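Local structure of beta-glucosidase (6JXG) at residues K99-N104 against Y301-W306; I117-G121 against G452-L457; D224-F228 against R287-S291; I567-F573 against S700-I704. The protein probably hydrolyses terminal, non-reducing beta-D-glucosyl residues as a family 3 glycoside hydrolase, releasing beta-D-glucose in cellulose breakdown. All coordinates share one frame. Residue numbers count along the deposited sequence, not the author numbering.

Contact 1. Residues K99-N104 against Y301-W306; sequences KALGIN and YPAVTW
Helix 84-100 ends here in a Schellman motif: Gly102 leaves helical geometry with phi/psi 82/17, and its N donates to Lys99 O at 2.9 Å. The irregular 301-306 chain runs across this terminus, nearest at Gly102 and Pro302, whose CA atoms are 4.5 Å apart. Gly102 CA lies 3.3 Å from Pro302 O, and a CB there would clash with the carbonyls of Pro302 and Ala303. Carbonyls at and just beyond the helix end find partners: Leu101 O accepts from Trp306 NE1 (2.9 Å; chi1 p), while Ile103 O accepts from Tyr301 OH (2.6 Å), and Lys99 CD passes 3.6 Å from Tyr301 CE2. A water donates to both Ala100 O (2.7 Å) and Ala303 O (2.8 Å). Ile103 CG1 packs against Trp306 CZ2 at 3.8 Å, on the indole edge. Beyond the pair, Asn104 pairs through its backbone with Gln151 of strand 151-157, and the side chains of Ile103 and Trp306 touch strand 55-57 in the same barrel-like domain.

Contact 2. Residues I117-G121 against G452-L457; sequences IPEAG and GDRNSL
Three hydrogen bonds tie a loop of the N-terminal, TIM-barrel-type domain to a loop of the C-terminal domain of this family 3 enzyme. Gly121 N donates to Asp453 OD1 (2.8 Å), Arg454 N to Glu119 O (3.0 Å) and Arg454 NH2 to Pro118 O (2.9 Å). The first segment opens with a type I beta turn from Ile117 to Ala120, closed by Ala120 N to Ile117 O at 2.9 Å. Residues 452-457 run roughly antiparallel to it, with end-to-end directions 153° apart; CA atoms are nearest at Gly121 and Asp453 (3.9 Å) and at Glu119 and Arg454 (4.9 Å). Arg454, with chi1 m, chi2 t and chi3 m, lays its guanidinium beside the turn, and a water accepts from its NE (2.9 Å) while donating to Ala120 O (2.7 Å). Asp453 also reaches Glu163 N and Thr164 OG1, and Arg454 NH1 reaches Pro486 O, so both charged side chains bridge several loops in this buried interdomain seam. Farther out, Glu119 OE2 lies 3.7 Å from Leu457 CG and Pro118 CB packs on Leu457 CD2 at 4.0 Å. A CB on Gly121 would run into Gly452 O and Asp453 N; instead Gly121 CA lies 3.3 Å from Gly452 O in a CA-H...O contact.

Contact 3. Residues D224-F228 against R287-S291; sequences DFQGF and RILAS
Arg287 and Phe228 together account for about half of the surface buried here, where helix 278-294 of the TIM-barrel-type domain packs on the loop leading from helix 214-222 into strand 228-231. The loop leaves its helix at Asp224, with phi/psi 52/40, and passes through Phe225 and Gln226 to an extended Gly227 (-82/-153). Closest CA atoms are those of Gly227 and Arg287, at 5.2 Å. Arg287 stretches along the loop with chi1 m and chi2 and chi3 both t. Its NH1 donates twice, to Phe225 O at 2.8 Å and to Gly227 O at 2.9 Å, both acceptors near the guanidinium plane, so one nitrogen spans two carbonyls. A water joins NH2 (2.9 Å) to Phe225 O (2.8 Å), and NE makes a salt bridge with Asp283 one helical turn back. Phe228, chi1 p, points toward the helix: Ile288 CG1 lies over a face of its ring, 3.9 Å from Phe228 CG, and Phe228 CB is 4.0 Å from Arg287 CB. Strand 196-199 backs the loop, with Phe228 paired to Ile197 through the backbone. Ser291, whose OG is bonded to Ala195 O, completes the fit: that OG meets the edge of the Phe228 ring, 3.6 Å from CD2.

Contact 4. Residues I567-F573 against S700-I704; sequences IQPRFEF and SSRDI
Ser700 opens the turn between strands 692-698 and 704-711, a hairpin connection of the fibronectin type III-like domain, here meeting an irregular loop after helix 559-564. With chi1 p, Ser700 OG donates to Glu572 OE2 at 2.5 Å, and it accepts from Arg702 N (2.9 Å) and Asp703 N (2.8 Å), an ST turn and ST motif in one. Ser701, whose CA is 5.7 Å from Phe573 CA, the nearest such pair, donates twice to the same carbonyl: its N lies 3.1 Å and its OG 2.8 Å from Phe573 O, helped by a chi1 of p. The Phe573 ring itself stacks with Tyr559. Arg702 then extends, chi1 m with chi2 and chi3 t, along the loop; Pro569 CD sits over a guanidinium face, 3.4 Å from Arg702 CZ, and Arg702 CB packs 3.9 Å from Glu572 CG. Arg702 NH2 forms a salt bridge with Asp563. Asp703 centres an inverse gamma turn and pairs its carboxylate with Arg705, and the chain enters strand 704-711 at Ile704. Ser700 thus binds one carboxylate oxygen of Glu572 and Ser701 the Phe573 carbonyl twice, so directional polar bonds join the domains, with the Arg702 side chain adding packing against Pro569 and Glu572.

How the contacts relate
Contacts 1 and 3 belong to the N-terminal barrel-like domain, with centres about 21 Å apart and nearest atoms about 7 Å; contact 3 nests within the loop closed by contact 1, and both border strand 151-157. Contact 2 crosses contact 1 along the chain, its segments alternating with those of contact 1, and joins that domain to the C-terminal domain; its centre is about 36 Å from that of contact 1. Contact 4 follows all three in sequence, linking the C-terminal domain region to the fibronectin-like sheet, about 22 Å from contact 2 by centres and on the opposite side of the chain's centre from contacts 1 and 3. Together they span three domains: two contacts consolidate the first, and two hold successive domains together.

Contact 1. Residues K99-N104 against Y301-W306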
loop_
_atom_site.group_PDB
_atom_site.type_symbol
_atom_site.label_atom_id
_atom_site.label_comp_id
_atom_site.label_asym_id
_atom_site.label_seq_id
_atom_site.Cartn_x
_atom_site.Cartn_y
_atom_site.Cartn_z
ATOM N N LYS A 99 7.297 14.136 11.990
ATOM C CA LYS A 99 7.146 15.315 12.835
ATOM C C LYS A 99 8.463 15.709 13.504
ATOM O O LYS A 99 8.826 16.906 13.565
ATOM C CB LYS A 99 6.061 15.090 13.913
ATOM C CG LYS A 99 6.077 16.203 14.976
ATOM C CD LYS A 99 4.725 16.412 15.672
ATOM C CE LYS A 99 4.850 17.525 16.757
ATOM N NZ LYS A 99 3.991 17.261 17.988
ATOM N N ALA A 100 9.148 14.704 14.047
ATOM C CA ALA A 100 10.361 14.956 14.816
ATOM C C ALA A 100 11.456 15.604 13.920
ATOM O O ALA A 100 12.299 16.342 14.411
ATOM C CB ALA A 100 10.832 13.671 15.476
ATOM N N LEU A 101 11.440 15.297 12.610
ATOM C CA LEU A 101 12.272 15.927 11.609
ATOM C C LEU A 101 11.764 17.257 11.028
ATOM O O LEU A 101 12.414 17.817 10.165
ATOM C CB LEU A 101 12.418 14.932 10.449
ATOM C CG LEU A 101 13.251 13.690 10.840
ATOM C CD1 LEU A 101 13.327 12.671 9.696
ATOM C CD2 LEU A 101 14.654 13.987 11.322
ATOM N N GLY A 102 10.569 17.699 11.419
ATOM C CA GLY A 102 10.005 18.944 10.994
ATOM C C GLY A 102 9.351 18.796 9.622
ATOM O O GLY A 102 9.038 19.764 8.985
ATOM N N ILE A 103 9.095 17.562 9.208
ATOM C CA ILE A 103 8.391 17.320 7.927
ATOM C C ILE A 103 6.941 17.694 8.066
ATOM O O ILE A 103 6.215 17.178 8.941
ATOM C CB ILE A 103 8.577 15.865 7.462
ATOM C CG1 ILE A 103 10.040 15.644 7.167
ATOM C CG2 ILE A 103 7.703 15.545 6.224
ATOM C CD1 ILE A 103 10.446 14.250 6.882
ATOM N N ASN A 104 6.459 18.601 7.203
ATOM C CA ASN A 104 5.059 18.959 7.280
ATOM C C ASN A 104 4.084 17.932 6.632
ATOM O O ASN A 104 3.030 17.598 7.226
ATOM C CB ASN A 104 4.766 20.356 6.729
ATOM C CG ASN A 104 5.409 21.476 7.587
ATOM O OD1 ASN A 104 4.882 21.904 8.684
ATOM N ND2 ASN A 104 6.535 21.882 7.161
ATOM N N TYR A 301 5.650 23.118 16.172
ATOM C CA TYR A 301 6.244 22.093 15.293
ATOM C C TYR A 301 7.750 22.183 15.207
ATOM O O TYR A 301 8.326 23.300 15.072
ATOM C CB TYR A 301 5.648 22.226 13.882
ATOM C CG TYR A 301 5.445 20.906 13.190
ATOM C CD1 TYR A 301 6.184 20.583 12.086
ATOM C CD2 TYR A 301 4.486 20.017 13.626
ATOM C CE1 TYR A 301 6.006 19.392 11.424
ATOM C CE2 TYR A 301 4.333 18.788 12.999
ATOM C CZ TYR A 301 5.067 18.515 11.863
ATOM O OH TYR A 301 4.938 17.345 11.212
ATOM N N PRO A 302 8.439 21.035 15.176
ATOM C CA PRO A 302 9.904 21.101 14.921
ATOM C C PRO A 302 10.351 21.732 13.586
ATOM O O PRO A 302 9.579 21.773 12.620
ATOM C CB PRO A 302 10.346 19.653 15.007
ATOM C CG PRO A 302 9.314 19.023 15.911
ATOM C CD PRO A 302 8.005 19.684 15.548
ATOM N N ALA A 303 11.585 22.211 13.586
ATOM C CA ALA A 303 12.236 22.835 12.422
ATOM C C ALA A 303 12.992 21.768 11.644
ATOM O O ALA A 303 13.323 20.777 12.201
ATOM C CB ALA A 303 13.261 23.852 12.949
ATOM N N VAL A 304 13.230 21.961 10.340
ATOM C CA VAL A 304 14.077 21.078 9.558
ATOM C C VAL A 304 15.519 21.537 9.763
ATOM O O VAL A 304 15.794 22.711 9.513
ATOM C CB VAL A 304 13.677 21.188 8.072
ATOM C CG1 VAL A 304 14.700 20.516 7.176
ATOM C CG2 VAL A 304 12.277 20.552 7.913
ATOM N N THR A 305 16.425 20.646 10.188
ATOM C CA THR A 305 17.865 20.990 10.374
ATOM C C THR A 305 18.765 20.109 9.530
ATOM O O THR A 305 19.970 19.978 9.734
ATOM C CB THR A 305 18.243 20.908 11.877
ATOM O OG1 THR A 305 18.238 19.547 12.324
ATOM C CG2 THR A 305 17.200 21.738 12.746
ATOM N N TRP A 306 18.169 19.459 8.535
ATOM C CA TRP A 306 18.875 18.523 7.717
ATOM C C TRP A 306 18.621 18.877 6.212
ATOM O O TRP A 306 17.790 19.759 5.892
ATOM C CB TRP A 306 18.386 17.072 7.950
ATOM C CG TRP A 306 16.938 16.961 8.006
ATOM C CD1 TRP A 306 16.199 17.095 9.077
ATOM C CD2 TRP A 306 16.043 16.776 6.910
ATOM N NE1 TRP A 306 14.879 17.015 8.777
ATOM C CE2 TRP A 306 14.759 16.798 7.429
ATOM C CE3 TRP A 306 16.209 16.591 5.528
ATOM C CZ2 TRP A 306 13.638 16.673 6.637
ATOM C CZ3 TRP A 306 15.051 16.446 4.732
ATOM C CH2 TRP A 306 13.822 16.412 5.284
HETATM O O HOH W 1 13.771 18.444 13.716
#

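Contact 2. Residues I117-G121 against G452-L457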
loop_
_atom_site.group_PDB
_atom_site.type_symbol
_atom_site.label_atom_id
_atom_site.label_comp_id
_atom_site.label_asym_id
_atom_site.label_seq_id
_atom_site.Cartn_x
_atom_site.Cartn_y
_atom_site.Cartn_z
ATOM N N ILE A 117 -2.754 -4.567 -12.428
ATOM C CA ILE A 117 -1.785 -5.246 -13.337
ATOM C C ILE A 117 -0.681 -5.835 -12.502
ATOM O O ILE A 117 0.124 -5.101 -11.892
ATOM C CB ILE A 117 -1.191 -4.302 -14.414
ATOM C CG1 ILE A 117 -2.300 -3.670 -15.247
ATOM C CG2 ILE A 117 -0.133 -5.026 -15.234
ATOM C CD1 ILE A 117 -1.868 -2.490 -16.056
ATOM N N PRO A 118 -0.616 -7.171 -12.446
ATOM C CA PRO A 118 0.306 -7.786 -11.462
ATOM C C PRO A 118 1.804 -7.430 -11.664
ATOM O O PRO A 118 2.597 -7.418 -10.683
ATOM C CB PRO A 118 0.032 -9.275 -11.612
ATOM C CG PRO A 118 -0.605 -9.414 -12.947
ATOM C CD PRO A 118 -1.336 -8.158 -13.269
ATOM N N GLU A 119 2.166 -7.121 -12.901
ATOM C CA GLU A 119 3.517 -6.752 -13.246
ATOM C C GLU A 119 3.874 -5.312 -12.875
ATOM O O GLU A 119 5.046 -4.928 -12.920
ATOM C CB GLU A 119 3.764 -6.846 -14.771
ATOM C CG GLU A 119 3.674 -8.273 -15.314
ATOM C CD GLU A 119 2.257 -8.711 -15.709
ATOM O OE1 GLU A 119 1.262 -7.999 -15.422
ATOM O OE2 GLU A 119 2.140 -9.865 -16.302
ATOM N N ALA A 120 2.891 -4.483 -12.657
ATOM C CA ALA A 120 3.164 -3.072 -12.539
ATOM C C ALA A 120 4.104 -2.718 -11.383
ATOM O O ALA A 120 4.143 -3.347 -10.304
ATOM C CB ALA A 120 1.883 -2.262 -12.544
ATOM N N GLY A 121 4.989 -1.766 -11.646
ATOM C CA GLY A 121 6.214 -1.705 -10.844
ATOM C C GLY A 121 6.120 -1.124 -9.430
ATOM O O GLY A 121 7.035 -1.339 -8.637
ATOM N N GLY A 452 10.961 0.168 -14.371
ATOM C CA GLY A 452 9.878 0.108 -13.382
ATOM C C GLY A 452 9.070 -1.179 -13.341
ATOM O O GLY A 452 9.151 -1.941 -12.398
ATOM N N ASP A 453 8.197 -1.343 -14.334
ATOM C CA ASP A 453 7.356 -2.524 -14.466
ATOM C C ASP A 453 8.163 -3.778 -14.752
ATOM O O ASP A 453 9.161 -3.715 -15.458
ATOM C CB ASP A 453 6.379 -2.346 -15.654
ATOM C CG ASP A 453 5.381 -1.215 -15.475
ATOM O OD1 ASP A 453 4.967 -0.916 -14.310
ATOM O OD2 ASP A 453 4.954 -0.651 -16.529
ATOM N N ARG A 454 7.698 -4.909 -14.225
ATOM C CA ARG A 454 8.236 -6.201 -14.482
ATOM C C ARG A 454 7.824 -6.726 -15.852
ATOM O O ARG A 454 6.709 -6.512 -16.324
ATOM C CB ARG A 454 7.787 -7.244 -13.439
ATOM C CG ARG A 454 8.247 -6.911 -12.038
ATOM C CD ARG A 454 7.877 -7.977 -11.067
ATOM N NE ARG A 454 6.510 -8.046 -10.647
ATOM C CZ ARG A 454 5.942 -9.158 -10.183
ATOM N NH1 ARG A 454 6.554 -10.347 -10.204
ATOM N NH2 ARG A 454 4.719 -9.115 -9.725
ATOM N N ASN A 455 8.747 -7.419 -16.472
ATOM C CA ASN A 455 8.525 -7.883 -17.819
ATOM C C ASN A 455 7.953 -9.303 -17.813
ATOM O O ASN A 455 7.647 -9.870 -18.844
ATOM C CB ASN A 455 9.763 -7.655 -18.679
ATOM C CG ASN A 455 10.923 -8.580 -18.363
ATOM O OD1 ASN A 455 12.058 -8.378 -18.885
ATOM N ND2 ASN A 455 10.694 -9.590 -17.586
ATOM N N SER A 456 7.768 -9.893 -16.632
ATOM C CA SER A 456 7.226 -11.254 -16.515
ATOM C C SER A 456 6.792 -11.401 -15.088
ATOM O O SER A 456 7.048 -10.504 -14.290
ATOM C CB SER A 456 8.249 -12.338 -16.792
ATOM O OG SER A 456 9.179 -12.369 -15.720
ATOM N N LEU A 457 6.180 -12.548 -14.798
ATOM C CA LEU A 457 5.821 -12.989 -13.436
ATOM C C LEU A 457 6.692 -14.204 -12.975
ATOM O O LEU A 457 6.305 -15.058 -12.148
ATOM C CB LEU A 457 4.330 -13.301 -13.365
ATOM C CG LEU A 457 3.371 -12.114 -13.584
ATOM C CD1 LEU A 457 1.957 -12.642 -13.495
ATOM C CD2 LEU A 457 3.533 -10.944 -12.600
HETATM O O HOH W 2 5.608 -5.519 -9.561
#

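Contact 3. Residues D224-F228 against R287-S291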
loop_
_atom_site.group_PDB
_atom_site.type_symbol
_atom_site.label_atom_id
_atom_site.label_comp_id
_atom_site.label_asym_id
_atom_site.label_seq_id
_atom_site.Cartn_x
_atom_site.Cartn_y
_atom_site.Cartn_z
ATOM N N ASP A 224 -16.362 15.839 -1.292
ATOM C CA ASP A 224 -16.315 16.928 -0.343
ATOM C C ASP A 224 -14.996 17.024 0.411
ATOM O O ASP A 224 -14.959 17.354 1.605
ATOM C CB ASP A 224 -17.483 16.779 0.603
ATOM C CG ASP A 224 -17.879 18.090 1.279
ATOM O OD1 ASP A 224 -18.373 17.989 2.417
ATOM O OD2 ASP A 224 -17.598 19.163 0.726
ATOM N N PHE A 225 -13.913 16.796 -0.329
ATOM C CA PHE A 225 -12.611 16.833 0.240
ATOM C C PHE A 225 -12.276 18.275 0.680
ATOM O O PHE A 225 -12.390 19.235 -0.131
ATOM C CB PHE A 225 -11.642 16.347 -0.825
ATOM C CG PHE A 225 -10.179 16.459 -0.443
ATOM C CD1 PHE A 225 -9.673 15.852 0.717
ATOM C CD2 PHE A 225 -9.280 17.115 -1.292
ATOM C CE1 PHE A 225 -8.292 15.937 1.023
ATOM C CE2 PHE A 225 -7.936 17.244 -0.923
ATOM C CZ PHE A 225 -7.455 16.631 0.197
ATOM N N GLN A 226 -11.841 18.424 1.923
ATOM C CA GLN A 226 -11.566 19.742 2.513
ATOM C C GLN A 226 -10.086 20.150 2.511
ATOM O O GLN A 226 -9.800 21.340 2.682
ATOM C CB GLN A 226 -12.108 19.819 3.936
ATOM C CG GLN A 226 -13.606 19.584 4.070
ATOM C CD GLN A 226 -14.369 20.698 3.417
ATOM O OE1 GLN A 226 -14.122 21.889 3.709
ATOM N NE2 GLN A 226 -15.265 20.355 2.497
ATOM N N GLY A 227 -9.161 19.205 2.244
ATOM C CA GLY A 227 -7.770 19.507 2.085
ATOM C C GLY A 227 -7.348 20.021 0.710
ATOM O O GLY A 227 -8.146 20.575 -0.090
ATOM N N PHE A 228 -6.098 19.768 0.388
ATOM C CA PHE A 228 -5.478 20.355 -0.743
ATOM C C PHE A 228 -4.882 19.255 -1.637
ATOM O O PHE A 228 -4.539 18.175 -1.164
ATOM C CB PHE A 228 -4.447 21.399 -0.385
ATOM C CG PHE A 228 -3.212 20.873 0.190
ATOM C CD1 PHE A 228 -2.100 20.612 -0.615
ATOM C CD2 PHE A 228 -3.109 20.694 1.591
ATOM C CE1 PHE A 228 -0.937 20.139 -0.065
ATOM C CE2 PHE A 228 -1.940 20.250 2.149
ATOM C CZ PHE A 228 -0.810 19.993 1.339
ATOM N N ARG A 287 -7.225 26.095 1.540
ATOM C CA ARG A 287 -7.161 24.651 1.696
ATOM C C ARG A 287 -5.815 24.201 2.332
ATOM O O ARG A 287 -5.786 23.394 3.265
ATOM C CB ARG A 287 -7.368 23.978 0.362
ATOM C CG ARG A 287 -8.812 24.028 -0.168
ATOM C CD ARG A 287 -8.940 23.528 -1.590
ATOM N NE ARG A 287 -10.338 23.417 -1.974
ATOM C CZ ARG A 287 -11.203 22.477 -1.575
ATOM N NH1 ARG A 287 -10.809 21.456 -0.847
ATOM N NH2 ARG A 287 -12.475 22.570 -1.971
ATOM N N ILE A 288 -4.707 24.701 1.797
ATOM C CA ILE A 288 -3.355 24.390 2.275
ATOM C C ILE A 288 -3.208 24.760 3.763
ATOM O O ILE A 288 -2.798 23.935 4.592
ATOM C CB ILE A 288 -2.281 25.145 1.461
ATOM C CG1 ILE A 288 -2.338 24.701 -0.002
ATOM C CG2 ILE A 288 -0.877 24.868 2.027
ATOM C CD1 ILE A 288 -1.710 25.606 -1.025
ATOM N N LEU A 289 -3.672 25.967 4.088
ATOM C CA LEU A 289 -3.623 26.444 5.484
ATOM C C LEU A 289 -4.598 25.632 6.352
ATOM O O LEU A 289 -4.301 25.333 7.500
ATOM C CB LEU A 289 -3.924 27.975 5.564
ATOM C CG LEU A 289 -2.891 28.872 4.851
ATOM C CD1 LEU A 289 -3.315 30.310 5.092
ATOM C CD2 LEU A 289 -1.453 28.681 5.355
ATOM N N ALA A 290 -5.789 25.302 5.843
ATOM C CA ALA A 290 -6.730 24.512 6.620
ATOM C C ALA A 290 -6.070 23.179 7.074
ATOM O O ALA A 290 -6.242 22.751 8.205
ATOM C CB ALA A 290 -7.982 24.232 5.828
ATOM N N SER A 291 -5.415 22.501 6.157
ATOM C CA SER A 291 -4.776 21.227 6.453
ATOM C C SER A 291 -3.652 21.360 7.495
ATOM O O SER A 291 -3.500 20.541 8.413
ATOM C CB SER A 291 -4.238 20.656 5.142
ATOM O OG SER A 291 -5.340 20.102 4.365
HETATM O O HOH W 3 -14.572 20.674 -1.146
#

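Contact 4. Residues I567-F573 against S700-I704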
loop_
_atom_site.group_PDB
_atom_site.type_symbol
_atom_site.label_atom_id
_atom_site.label_comp_id
_atom_site.label_asym_id
_atom_site.label_seq_id
_atom_site.Cartn_x
_atom_site.Cartn_y
_atom_site.Cartn_z
ATOM N N ILE A 567 -11.815 -19.348 -13.202
ATOM C CA ILE A 567 -10.440 -19.782 -13.391
ATOM C C ILE A 567 -9.909 -20.149 -12.034
ATOM O O ILE A 567 -10.036 -19.343 -11.108
ATOM C CB ILE A 567 -9.560 -18.646 -13.999
ATOM C CG1 ILE A 567 -10.035 -18.300 -15.392
ATOM C CG2 ILE A 567 -8.109 -19.109 -13.991
ATOM C CD1 ILE A 567 -9.539 -17.001 -16.014
ATOM N N GLN A 568 -9.376 -21.361 -11.879
ATOM C CA GLN A 568 -8.790 -21.762 -10.631
ATOM C C GLN A 568 -7.378 -21.132 -10.505
ATOM O O GLN A 568 -6.501 -21.381 -11.333
ATOM C CB GLN A 568 -8.660 -23.300 -10.481
ATOM C CG GLN A 568 -9.950 -24.044 -10.160
ATOM C CD GLN A 568 -10.450 -24.810 -11.379
ATOM O OE1 GLN A 568 -9.723 -25.640 -11.939
ATOM N NE2 GLN A 568 -11.690 -24.521 -11.814
ATOM N N PRO A 569 -7.160 -20.386 -9.414
ATOM C CA PRO A 569 -5.838 -19.850 -9.225
ATOM C C PRO A 569 -5.026 -20.942 -8.624
ATOM O O PRO A 569 -5.607 -21.974 -8.206
ATOM C CB PRO A 569 -6.087 -18.686 -8.211
ATOM C CG PRO A 569 -7.423 -18.922 -7.563
ATOM C CD PRO A 569 -8.135 -19.951 -8.399
ATOM N N ARG A 570 -3.722 -20.713 -8.449
ATOM C CA ARG A 570 -2.921 -21.648 -7.684
ATOM C C ARG A 570 -3.109 -21.377 -6.208
ATOM O O ARG A 570 -3.438 -22.285 -5.453
ATOM C CB ARG A 570 -1.489 -21.586 -8.097
ATOM C CG ARG A 570 -0.554 -22.358 -7.196
ATOM C CD ARG A 570 -0.979 -23.856 -7.113
ATOM N NE ARG A 570 -0.815 -24.497 -8.399
ATOM C CZ ARG A 570 -1.454 -25.598 -8.794
ATOM N NH1 ARG A 570 -2.320 -26.216 -8.011
ATOM N NH2 ARG A 570 -1.233 -26.085 -9.997
ATOM N N PHE A 571 -2.906 -20.129 -5.787
ATOM C CA PHE A 571 -3.218 -19.706 -4.425
ATOM C C PHE A 571 -4.097 -18.453 -4.561
ATOM O O PHE A 571 -3.691 -17.480 -5.225
ATOM C CB PHE A 571 -1.951 -19.402 -3.669
ATOM C CG PHE A 571 -0.986 -20.573 -3.615
ATOM C CD1 PHE A 571 -1.351 -21.725 -2.953
ATOM C CD2 PHE A 571 0.271 -20.473 -4.186
ATOM C CE1 PHE A 571 -0.453 -22.832 -2.878
ATOM C CE2 PHE A 571 1.159 -21.542 -4.094
ATOM C CZ PHE A 571 0.776 -22.720 -3.455
ATOM N N GLU A 572 -5.310 -18.533 -4.003
ATOM C CA GLU A 572 -6.271 -17.480 -4.110
ATOM C C GLU A 572 -5.990 -16.280 -3.201
ATOM O O GLU A 572 -5.294 -16.373 -2.157
ATOM C CB GLU A 572 -7.673 -18.046 -3.837
ATOM C CG GLU A 572 -7.903 -18.460 -2.390
ATOM C CD GLU A 572 -7.532 -19.906 -2.020
ATOM O OE1 GLU A 572 -6.805 -20.580 -2.779
ATOM O OE2 GLU A 572 -7.956 -20.320 -0.930
ATOM N N PHE A 573 -6.575 -15.154 -3.573
ATOM C CA PHE A 573 -6.650 -13.993 -2.685
ATOM C C PHE A 573 -7.177 -14.438 -1.323
ATOM O O PHE A 573 -8.161 -15.141 -1.260
ATOM C CB PHE A 573 -7.545 -12.942 -3.313
ATOM C CG PHE A 573 -7.798 -11.703 -2.460
ATOM C CD1 PHE A 573 -6.938 -10.575 -2.509
ATOM C CD2 PHE A 573 -8.865 -11.676 -1.573
ATOM C CE1 PHE A 573 -7.161 -9.451 -1.716
ATOM C CE2 PHE A 573 -9.107 -10.528 -0.807
ATOM C CZ PHE A 573 -8.260 -9.411 -0.883
ATOM N N SER A 700 -10.403 -17.653 3.250
ATOM C CA SER A 700 -9.866 -17.134 2.007
ATOM C C SER A 700 -11.047 -16.800 1.097
ATOM O O SER A 700 -12.185 -17.066 1.463
ATOM C CB SER A 700 -8.882 -18.100 1.295
ATOM O OG SER A 700 -9.562 -18.960 0.448
ATOM N N SER A 701 -10.778 -16.156 -0.049
ATOM C CA SER A 701 -11.782 -15.971 -1.067
ATOM C C SER A 701 -12.358 -17.249 -1.628
ATOM O O SER A 701 -13.362 -17.175 -2.321
ATOM C CB SER A 701 -11.303 -15.121 -2.290
ATOM O OG SER A 701 -10.252 -15.697 -3.040
ATOM N N ARG A 702 -11.736 -18.378 -1.432
ATOM C CA ARG A 702 -12.261 -19.661 -1.885
ATOM C C ARG A 702 -12.487 -20.700 -0.795
ATOM O O ARG A 702 -13.270 -21.622 -1.057
ATOM C CB ARG A 702 -11.364 -20.247 -3.013
ATOM C CG ARG A 702 -11.565 -19.415 -4.273
ATOM C CD ARG A 702 -10.988 -20.031 -5.507
ATOM N NE ARG A 702 -11.182 -19.107 -6.603
ATOM C CZ ARG A 702 -11.492 -19.463 -7.858
ATOM N NH1 ARG A 702 -11.563 -20.781 -8.269
ATOM N NH2 ARG A 702 -11.709 -18.523 -8.683
ATOM N N ASP A 703 -11.863 -20.559 0.394
ATOM C CA ASP A 703 -12.104 -21.486 1.524
ATOM C C ASP A 703 -13.256 -20.977 2.431
ATOM O O ASP A 703 -13.071 -20.431 3.544
ATOM C CB ASP A 703 -10.807 -21.700 2.247
ATOM C CG ASP A 703 -10.868 -22.743 3.314
ATOM O OD1 ASP A 703 -11.895 -23.440 3.382
ATOM O OD2 ASP A 703 -9.903 -22.912 4.099
ATOM N N ILE A 704 -14.442 -21.056 1.851
ATOM C CA ILE A 704 -15.626 -20.560 2.450
ATOM C C ILE A 704 -16.211 -21.658 3.336
ATOM O O ILE A 704 -16.500 -22.791 2.885
ATOM C CB ILE A 704 -16.645 -20.131 1.398
ATOM C CG1 ILE A 704 -16.097 -18.963 0.534
ATOM C CG2 ILE A 704 -17.923 -19.709 2.103
ATOM C CD1 ILE A 704 -15.687 -17.726 1.322
#